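Local coordinates for CurF (Lyngbya majuscula, PDB 2Q35), which carries a crotonase-family ECH2 domain that catalyses a decarboxylation in polyketide chain beta-branching, at the interface of chains A and B. Numbering follows the deposited sequence. Chains: chain A/B, CurF.

Contacts 1 and 2 are neighbouring patches of one A–B interface, the centres of their C-alpha atoms about 8 Å apart, and they share A:Met128, A:Thr133 and B:Ser199. Both use the first turns of helix 197-230 of chain B. Contact 1 is the apolar one, where B:Leu203 and B:Leu207 of that helix enter a pocket on chain A; contact 2 holds the polar bonds near the helix start, where it meets the C-terminal end of the equivalent helix 197-230 of chain A. The deposited assembly has three copies, and crotonases commonly form trimers, so the pair probably belongs to a trimer interface.

Contact 1: the interface of chains A and B. Residues chain A 128, 133-134, 139, 152, 155-156; chain B 199-200, 203, 207.
B:Leu203 pushes its forked tip into a pocket between A:Ile155, A:Tyr156, A:Met128 and A:Pro134. Its CG stands anti to the backbone N (chi1 -179°), which carries the two methyls away from helix 197-230 of chain B and into chain A. Methyl CD2 sits above the middle of the A:Tyr156 ring, 3.9 Å from the centroid, a CH-pi contact. CD1 turns the other way, towards A:Pro134 CD, while A:Ile155 CG2 touches both prongs and fills the fork. The A:Met128 chain is bent at chi2 and chi3 (-76° and -82°), and its methyl CE reaches B:Leu203 CD2 and B:Leu200 CD2, at 3.8 Å from each. B:Leu200 CD2 also lies in the plane of the tyrosine ring, at its CD1 edge, so two leucines one helical turn apart cover a face and a rim of the same ring.

One turn further along, B:Leu207 splits its methyls. CD1 approaches the CE2 corner of A:Tyr156 at 3.5 Å from the same side as B:Leu203, and CD2 presses on A:Ser139 CB, also at 3.5 Å, a snug carbon pair. Chain A buries 89 Å² of B:Leu203 and 67 Å² of B:Leu207. The margins have fewer partners and less burial, 16 Å² for A:Gln152 and 14 Å² for A:Thr133. The A:Gln152 side chain runs antiparallel to that of B:Leu207, with its amide OE1 3.9 Å from CD1, and A:Thr133 offers its methyl CG2 to the carbonyl O of B:Ser199, at 3.8 Å. No nitrogen or oxygen pair is near enough to bond across the patch, so shape and apolar burial do the work. The site probably helps hold neighbouring subunits together in a crotonase-type oligomer.

Contact 2: the interface of chains A and B. Residues chain A 128, 131-133, 228-229, 235; chain B 196, 198-199, 202.
B:Ser199 hands its hydroxyl to the backbone carbonyl of A:Gly131 at this subunit boundary of the crotonase-family domain. OG lies 2.6 Å from A:Gly131 O, a short hydrogen bond in which the serine is the donor. The C=O...OG angle is 146° and the donor is tilted 24° out of the carbonyl plane. The rotation of the serine explains the reach: OG stands anti to its own carbonyl carbon (chi1 -65°), beside the backbone N.

B:Pro196, just ahead of helix 197-230, packs against the same glycine. Its ring carbon CD rests 3.6 Å from A:Gly131 CA, and CG leans towards the carbonyl oxygen. On another flank A:Thr229 comes up against the serine, its CB 3.6 Å from B:Ser199 OG and its methyl CG2 directed at B:Ala202 CB.

A water then ties the serine back to chain A. Water 1 is 2.9 Å from B:Ser199 OG and 2.8 Å from A:Thr229 O, so the hydroxyl has both a direct and a water-mediated link across the boundary.

Behind this layer, A:Thr133 fixes how A:Thr229 is turned. Its backbone N donates to A:Thr229 OG1 over 3.1 Å in a nearly straight bond, and the two threonine hydroxyls pair, OG1 to OG1, at 2.9 Å. With the A:Thr229 hydroxyl thus occupied within chain A, its CG2 is left facing chain B. A:Thr229 sits in the last turn of helix 197-230 of chain A, whereas B:Ser199 lies in the first turn of the equivalent helix of chain B.

Contact 1: the interface of chains A and B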
# COMPACT_ATOMS: atom_id res chain seq x y z
N MET A 128 11.62 -20.23 2.84
CA MET A 128 12.63 -20.02 3.89
C MET A 128 12.51 -21.01 5.05
O MET A 128 13.46 -21.16 5.84
CB MET A 128 12.62 -18.57 4.38
CG MET A 128 13.14 -17.56 3.33
SD MET A 128 14.94 -17.62 3.17
CE MET A 128 15.43 -16.58 4.54
N THR A 133 15.80 -19.15 -0.57
CA THR A 133 15.05 -17.94 -0.95
C THR A 133 13.98 -18.25 -2.01
O THR A 133 14.04 -19.31 -2.65
CB THR A 133 16.00 -16.85 -1.46
OG1 THR A 133 16.78 -17.40 -2.53
CG2 THR A 133 16.97 -16.42 -0.35
N PRO A 134 12.97 -17.37 -2.15
CA PRO A 134 11.82 -17.65 -3.05
C PRO A 134 12.14 -17.72 -4.54
O PRO A 134 13.22 -17.33 -4.99
CB PRO A 134 10.87 -16.47 -2.79
CG PRO A 134 11.28 -15.94 -1.45
CD PRO A 134 12.77 -16.13 -1.36
N SER A 139 8.49 -11.86 -4.05
CA SER A 139 8.55 -10.57 -3.38
C SER A 139 7.75 -9.51 -4.15
O SER A 139 7.02 -8.72 -3.56
CB SER A 139 9.99 -10.15 -3.10
OG SER A 139 10.66 -9.67 -4.25
N GLN A 152 6.79 -9.15 3.97
CA GLN A 152 8.08 -9.28 4.69
C GLN A 152 8.05 -10.44 5.69
O GLN A 152 8.92 -11.32 5.71
CB GLN A 152 8.34 -7.98 5.45
CG GLN A 152 9.73 -7.75 5.90
CD GLN A 152 10.55 -6.97 4.91
OE1 GLN A 152 10.25 -6.94 3.71
NE2 GLN A 152 11.58 -6.32 5.39
N ILE A 155 7.53 -14.01 4.09
CA ILE A 155 8.69 -14.47 3.30
C ILE A 155 9.87 -14.82 4.22
O ILE A 155 10.48 -15.88 4.11
CB ILE A 155 9.10 -13.41 2.24
CG1 ILE A 155 7.97 -13.23 1.23
CG2 ILE A 155 10.37 -13.82 1.50
CD1 ILE A 155 8.18 -12.09 0.23
N TYR A 156 10.19 -13.94 5.18
CA TYR A 156 11.30 -14.25 6.09
C TYR A 156 11.10 -15.47 6.96
O TYR A 156 12.07 -16.22 7.19
CB TYR A 156 11.61 -13.07 7.00
CG TYR A 156 12.59 -12.04 6.48
CD1 TYR A 156 13.97 -12.22 6.65
CD2 TYR A 156 12.14 -10.86 5.90
CE1 TYR A 156 14.90 -11.24 6.20
CE2 TYR A 156 13.05 -9.88 5.47
CZ TYR A 156 14.42 -10.08 5.63
OH TYR A 156 15.34 -9.14 5.22
N SER B 199 21.08 -17.27 3.65
CA SER B 199 19.77 -17.03 3.03
C SER B 199 19.16 -15.73 3.55
O SER B 199 18.53 -14.97 2.79
CB SER B 199 18.83 -18.21 3.30
OG SER B 199 19.31 -19.39 2.67
N LEU B 200 19.34 -15.46 4.84
CA LEU B 200 18.84 -14.20 5.42
C LEU B 200 19.50 -12.98 4.77
O LEU B 200 18.81 -12.01 4.41
CB LEU B 200 19.04 -14.17 6.93
CG LEU B 200 18.15 -15.16 7.71
CD1 LEU B 200 18.66 -15.19 9.17
CD2 LEU B 200 16.71 -14.76 7.63
N LEU B 203 18.33 -12.67 1.06
CA LEU B 203 16.96 -12.22 0.98
C LEU B 203 16.86 -10.74 1.31
O LEU B 203 16.17 -10.00 0.61
CB LEU B 203 16.07 -13.03 1.96
CG LEU B 203 14.59 -12.65 1.93
CD1 LEU B 203 13.98 -12.89 0.56
CD2 LEU B 203 13.82 -13.47 3.03
N LEU B 207 15.20 -7.85 -0.99
CA LEU B 207 14.02 -7.10 -0.57
C LEU B 207 14.28 -5.60 -0.41
O LEU B 207 13.35 -4.79 -0.58
CB LEU B 207 13.47 -7.66 0.75
CG LEU B 207 12.91 -9.08 0.66
CD1 LEU B 207 12.55 -9.62 2.04
CD2 LEU B 207 11.68 -9.11 -0.23

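Contact 2: the interface of chains A and B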
# COMPACT_ATOMS: atom_id res chain seq x y z
N MET A 128 11.62 -20.23 2.84
CA MET A 128 12.63 -20.02 3.89
C MET A 128 12.51 -21.01 5.05
O MET A 128 13.46 -21.16 5.84
CB MET A 128 12.62 -18.57 4.38
CG MET A 128 13.14 -17.56 3.33
SD MET A 128 14.94 -17.62 3.17
CE MET A 128 15.43 -16.58 4.54
N GLY A 131 14.82 -23.26 4.09
CA GLY A 131 16.11 -22.61 4.30
C GLY A 131 16.65 -21.87 3.09
O GLY A 131 17.80 -21.42 3.13
N PHE A 132 15.84 -21.75 2.03
CA PHE A 132 16.31 -21.09 0.80
C PHE A 132 15.35 -19.98 0.37
O PHE A 132 14.25 -19.83 0.92
CB PHE A 132 16.56 -22.10 -0.34
CG PHE A 132 15.38 -22.98 -0.65
CD1 PHE A 132 14.28 -22.49 -1.33
CD2 PHE A 132 15.37 -24.31 -0.24
CE1 PHE A 132 13.19 -23.30 -1.61
CE2 PHE A 132 14.27 -25.13 -0.52
CZ PHE A 132 13.20 -24.63 -1.20
N THR A 133 15.80 -19.15 -0.57
CA THR A 133 15.05 -17.94 -0.95
C THR A 133 13.98 -18.25 -2.01
O THR A 133 14.04 -19.31 -2.65
CB THR A 133 16.00 -16.85 -1.46
OG1 THR A 133 16.78 -17.40 -2.53
CG2 THR A 133 16.97 -16.42 -0.35
N VAL A 228 21.77 -19.98 -5.64
CA VAL A 228 22.87 -19.95 -4.68
C VAL A 228 22.42 -20.51 -3.34
O VAL A 228 23.10 -21.36 -2.75
CB VAL A 228 23.42 -18.52 -4.49
CG1 VAL A 228 24.45 -18.46 -3.37
CG2 VAL A 228 24.02 -18.04 -5.78
N THR A 229 21.28 -20.03 -2.85
CA THR A 229 20.87 -20.39 -1.48
C THR A 229 20.31 -21.81 -1.36
O THR A 229 20.38 -22.42 -0.27
CB THR A 229 19.88 -19.37 -0.88
OG1 THR A 229 18.65 -19.40 -1.63
CG2 THR A 229 20.46 -17.97 -0.87
N ILE A 235 20.80 -27.82 3.15
CA ILE A 235 19.43 -27.74 2.64
C ILE A 235 18.75 -29.11 2.48
O ILE A 235 17.59 -29.25 2.85
CB ILE A 235 19.36 -26.91 1.31
CG1 ILE A 235 19.80 -25.46 1.56
CG2 ILE A 235 17.95 -26.98 0.69
CD1 ILE A 235 18.97 -24.71 2.65
N PRO B 196 19.13 -20.24 7.56
CA PRO B 196 20.57 -20.09 7.41
C PRO B 196 20.93 -18.62 7.21
O PRO B 196 20.21 -17.87 6.52
CB PRO B 196 20.88 -20.87 6.12
CG PRO B 196 19.72 -21.84 5.94
CD PRO B 196 18.54 -21.09 6.51
N LEU B 198 23.23 -17.24 5.42
CA LEU B 198 23.46 -16.94 4.00
C LEU B 198 22.15 -16.54 3.32
O LEU B 198 22.12 -15.58 2.54
CB LEU B 198 24.10 -18.13 3.25
CG LEU B 198 24.69 -17.76 1.88
CD1 LEU B 198 26.07 -17.13 2.03
CD2 LEU B 198 24.79 -18.98 0.95
N SER B 199 21.08 -17.27 3.65
CA SER B 199 19.77 -17.03 3.03
C SER B 199 19.16 -15.73 3.55
O SER B 199 18.53 -14.97 2.79
CB SER B 199 18.83 -18.21 3.30
OG SER B 199 19.31 -19.39 2.67
N ALA B 202 21.04 -12.80 1.82
CA ALA B 202 20.66 -12.74 0.39
C ALA B 202 19.24 -12.19 0.22
O ALA B 202 18.98 -11.32 -0.63
CB ALA B 202 20.80 -14.09 -0.23
O HOH W 1 21.49 -21.13 2.00